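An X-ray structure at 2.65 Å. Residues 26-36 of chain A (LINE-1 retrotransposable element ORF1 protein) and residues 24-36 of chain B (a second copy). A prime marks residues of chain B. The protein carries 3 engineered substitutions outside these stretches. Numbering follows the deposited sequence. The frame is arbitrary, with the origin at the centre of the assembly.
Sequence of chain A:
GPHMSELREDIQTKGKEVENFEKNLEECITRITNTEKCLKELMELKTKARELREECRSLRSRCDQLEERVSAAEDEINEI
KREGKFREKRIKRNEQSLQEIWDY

Chain A, residues 26-36: EECITRITNTE
Chain B 24-36: NLEECITRITNTE

Both stretches are interior segments of longer α-helices, with phi between -52° and -76° and psi between -34° and -56°. They run in the same direction, their axes inclined by 24° and 10.2 Å apart at closest approach. Register is set by CA pairs: CA of Cys28 lies 6.2 Å from CA of Ile29′, and CA of Ile32 lies 6.8 Å from CA of Ile32′. Farther along, CA of Thr35 lies 6.6 Å from CA of Glu36′. Backbone amides from Thr30 and Cys28′ onward are satisfied by carbonyls four residues earlier, so the contact is made mostly by side chains.

The apolar seam relies on knobs in holes. Cys28 (chi1 t), small enough to nestle among Leu25′, Cys28′, Ile29′ and Ile32′, brings SG to 3.3 Å from CD1 of Ile32′. That isoleucine (m, t) in turn sits among Cys28, Arg31, Ile32 and Thr35, its CD1 3.8 Å from CG1 of Ile32.

Arg31 (m, t, p) provides the polar bonding. Its aliphatic CB lies 3.9 Å from CG2 of Ile32′, while its guanidinium reaches Glu36′ (m, t, chi3 -9°). NE donates to OE2 of Glu36′ at 3.2 Å, nearly straight at 165°, and NH2 donates to OE1 of Glu36′ at 2.7 Å; this paired, charge-assisted arrangement is a salt bridge in which both carboxylate oxygens are used. NH2 also makes a weak bond to OG1 of Thr33′ at 2.7 Å, bent to 119°. That hydroxyl, with chi1 m, spends its own proton on O of Ile29′, also at 2.7 Å, so it can accept from arginine. Within its own helix, Arg31 NH1 forms a salt bridge with OE2 of Glu27 at 3.6 Å.

The hydroxyl of Thr35 (m) is satisfied within its own helix: OG1 donates to O of Arg31 at 3.1 Å, while CG2 of Thr35 packs against CG2 of Thr35′ at 3.4 Å.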

# COMPACT_ATOMS: atom_id res chain seq x y z
N GLU A 26 35.22 27.76 -3.82
CA GLU A 26 35.29 26.52 -4.58
C GLU A 26 34.63 25.39 -3.79
O GLU A 26 33.82 24.64 -4.36
CB GLU A 26 36.76 26.19 -4.91
CG GLU A 26 36.90 25.16 -6.00
CD GLU A 26 38.31 24.83 -6.41
OE1 GLU A 26 39.08 25.77 -6.71
OE2 GLU A 26 38.62 23.61 -6.53
N GLU A 27 34.92 25.30 -2.46
CA GLU A 27 34.34 24.31 -1.55
C GLU A 27 32.83 24.49 -1.48
O GLU A 27 32.08 23.50 -1.50
CB GLU A 27 34.96 24.45 -0.14
CG GLU A 27 34.45 23.43 0.86
CD GLU A 27 34.99 23.55 2.27
OE1 GLU A 27 35.87 24.41 2.50
OE2 GLU A 27 34.54 22.77 3.14
N CYS A 28 32.39 25.76 -1.42
CA CYS A 28 30.98 26.13 -1.37
C CYS A 28 30.26 25.64 -2.61
O CYS A 28 29.27 24.91 -2.47
CB CYS A 28 30.87 27.64 -1.21
SG CYS A 28 29.39 28.18 -0.34
N ILE A 29 30.77 25.99 -3.83
CA ILE A 29 30.20 25.58 -5.10
C ILE A 29 30.12 24.05 -5.19
O ILE A 29 29.07 23.53 -5.54
CB ILE A 29 30.95 26.20 -6.30
CG1 ILE A 29 30.88 27.76 -6.30
CG2 ILE A 29 30.48 25.61 -7.65
CD1 ILE A 29 29.44 28.39 -6.58
N THR A 30 31.21 23.35 -4.82
CA THR A 30 31.27 21.87 -4.82
C THR A 30 30.16 21.26 -3.93
O THR A 30 29.40 20.42 -4.40
CB THR A 30 32.69 21.41 -4.40
OG1 THR A 30 33.61 21.96 -5.32
CG2 THR A 30 32.84 19.90 -4.35
N ARG A 31 30.05 21.73 -2.67
CA ARG A 31 29.05 21.30 -1.70
C ARG A 31 27.62 21.56 -2.16
O ARG A 31 26.74 20.71 -1.94
CB ARG A 31 29.34 21.90 -0.31
CG ARG A 31 30.51 21.19 0.38
CD ARG A 31 30.89 21.82 1.69
NE ARG A 31 29.97 21.41 2.75
CZ ARG A 31 30.17 21.64 4.04
NH1 ARG A 31 31.28 22.24 4.45
NH2 ARG A 31 29.28 21.24 4.93
N ILE A 32 27.39 22.71 -2.82
CA ILE A 32 26.09 23.10 -3.36
C ILE A 32 25.70 22.19 -4.55
O ILE A 32 24.58 21.69 -4.60
CB ILE A 32 26.07 24.61 -3.74
CG1 ILE A 32 25.98 25.50 -2.48
CG2 ILE A 32 24.92 24.94 -4.72
CD1 ILE A 32 26.57 26.91 -2.68
N THR A 33 26.65 21.97 -5.47
CA THR A 33 26.47 21.13 -6.66
C THR A 33 26.09 19.70 -6.26
O THR A 33 25.14 19.14 -6.83
CB THR A 33 27.71 21.23 -7.57
OG1 THR A 33 27.96 22.61 -7.86
CG2 THR A 33 27.56 20.46 -8.87
N ASN A 34 26.80 19.13 -5.24
CA ASN A 34 26.54 17.77 -4.73
C ASN A 34 25.14 17.65 -4.09
O ASN A 34 24.45 16.65 -4.28
CB ASN A 34 27.62 17.35 -3.73
CG ASN A 34 29.03 17.27 -4.30
OD1 ASN A 34 29.24 17.00 -5.49
ND2 ASN A 34 30.03 17.47 -3.44
N THR A 35 24.73 18.69 -3.37
CA THR A 35 23.43 18.83 -2.73
C THR A 35 22.31 18.91 -3.78
O THR A 35 21.27 18.27 -3.60
CB THR A 35 23.48 20.06 -1.81
OG1 THR A 35 24.11 19.72 -0.58
CG2 THR A 35 22.14 20.63 -1.53
N GLU A 36 22.52 19.68 -4.87
CA GLU A 36 21.56 19.85 -5.96
C GLU A 36 21.27 18.54 -6.69
O GLU A 36 20.13 18.32 -7.10
CB GLU A 36 22.02 20.92 -6.95
CG GLU A 36 21.75 22.34 -6.48
CD GLU A 36 22.43 23.49 -7.23
OE1 GLU A 36 22.22 24.65 -6.82
OE2 GLU A 36 23.21 23.23 -8.18
N ASN B 24 30.45 36.12 5.07
CA ASN B 24 29.24 35.69 4.35
C ASN B 24 29.40 34.27 3.84
O ASN B 24 28.49 33.47 3.96
CB ASN B 24 28.93 36.65 3.19
CG ASN B 24 28.48 38.02 3.64
OD1 ASN B 24 27.66 38.17 4.56
ND2 ASN B 24 28.99 39.05 2.98
N LEU B 25 30.60 33.94 3.34
CA LEU B 25 30.94 32.61 2.85
C LEU B 25 30.83 31.57 3.98
O LEU B 25 30.37 30.46 3.75
CB LEU B 25 32.37 32.59 2.25
CG LEU B 25 32.48 32.29 0.75
CD1 LEU B 25 33.85 31.86 0.41
CD2 LEU B 25 31.57 31.19 0.33
N GLU B 26 31.22 31.97 5.20
CA GLU B 26 31.16 31.10 6.37
C GLU B 26 29.71 30.81 6.79
O GLU B 26 29.39 29.66 7.12
CB GLU B 26 32.01 31.65 7.51
CG GLU B 26 33.49 31.31 7.30
CD GLU B 26 34.49 31.99 8.21
OE1 GLU B 26 34.24 32.04 9.43
OE2 GLU B 26 35.53 32.45 7.69
N GLU B 27 28.81 31.83 6.64
CA GLU B 27 27.35 31.70 6.87
C GLU B 27 26.79 30.68 5.86
O GLU B 27 25.94 29.84 6.20
CB GLU B 27 26.64 33.06 6.67
CG GLU B 27 27.02 34.18 7.62
CD GLU B 27 26.50 35.56 7.22
OE1 GLU B 27 25.44 35.63 6.55
OE2 GLU B 27 27.16 36.57 7.57
N CYS B 28 27.27 30.77 4.61
CA CYS B 28 26.89 29.89 3.52
C CYS B 28 27.28 28.46 3.83
O CYS B 28 26.41 27.60 3.89
CB CYS B 28 27.49 30.36 2.20
SG CYS B 28 26.67 31.80 1.49
N ILE B 29 28.58 28.22 4.11
CA ILE B 29 29.07 26.90 4.47
C ILE B 29 28.24 26.27 5.63
O ILE B 29 27.86 25.11 5.52
CB ILE B 29 30.60 26.93 4.75
CG1 ILE B 29 31.41 27.36 3.50
CG2 ILE B 29 31.12 25.61 5.34
CD1 ILE B 29 31.46 26.35 2.31
N THR B 30 27.86 27.06 6.66
CA THR B 30 27.01 26.57 7.77
C THR B 30 25.60 26.16 7.26
O THR B 30 25.13 25.07 7.58
CB THR B 30 26.97 27.58 8.93
OG1 THR B 30 28.32 27.90 9.28
CG2 THR B 30 26.25 27.03 10.16
N ARG B 31 24.97 27.01 6.42
CA ARG B 31 23.69 26.73 5.77
C ARG B 31 23.73 25.46 4.84
O ARG B 31 22.74 24.74 4.74
CB ARG B 31 23.22 27.95 4.99
CG ARG B 31 22.66 29.06 5.87
CD ARG B 31 22.33 30.33 5.10
NE ARG B 31 21.19 30.16 4.20
CZ ARG B 31 20.80 31.07 3.30
NH1 ARG B 31 21.44 32.23 3.20
NH2 ARG B 31 19.77 30.82 2.50
N ILE B 32 24.87 25.20 4.18
CA ILE B 32 25.03 24.01 3.33
C ILE B 32 25.21 22.76 4.18
O ILE B 32 24.70 21.70 3.81
CB ILE B 32 26.13 24.12 2.23
CG1 ILE B 32 26.13 25.48 1.55
CG2 ILE B 32 25.95 23.02 1.17
CD1 ILE B 32 27.46 25.86 0.99
N THR B 33 25.95 22.86 5.31
CA THR B 33 26.17 21.75 6.25
C THR B 33 24.82 21.28 6.80
O THR B 33 24.58 20.08 6.86
CB THR B 33 27.11 22.17 7.41
OG1 THR B 33 28.25 22.83 6.87
CG2 THR B 33 27.55 20.98 8.28
N ASN B 34 23.93 22.25 7.20
CA ASN B 34 22.58 21.96 7.73
C ASN B 34 21.72 21.27 6.69
O ASN B 34 20.98 20.35 7.02
CB ASN B 34 21.89 23.25 8.25
CG ASN B 34 22.59 23.95 9.41
OD1 ASN B 34 23.37 23.34 10.17
ND2 ASN B 34 22.35 25.24 9.56
N THR B 35 21.84 21.69 5.42
CA THR B 35 21.14 21.13 4.27
C THR B 35 21.61 19.68 4.01
O THR B 35 20.78 18.80 3.76
CB THR B 35 21.33 22.08 3.07
OG1 THR B 35 20.24 23.01 3.03
CG2 THR B 35 21.48 21.36 1.76
N GLU B 36 22.94 19.43 4.08
CA GLU B 36 23.56 18.11 3.86
C GLU B 36 23.08 17.06 4.87
O GLU B 36 22.91 15.89 4.51
CB GLU B 36 25.08 18.23 3.90
CG GLU B 36 25.66 18.78 2.60
CD GLU B 36 27.10 19.28 2.65
OE1 GLU B 36 27.67 19.37 3.76
OE2 GLU B 36 27.66 19.58 1.56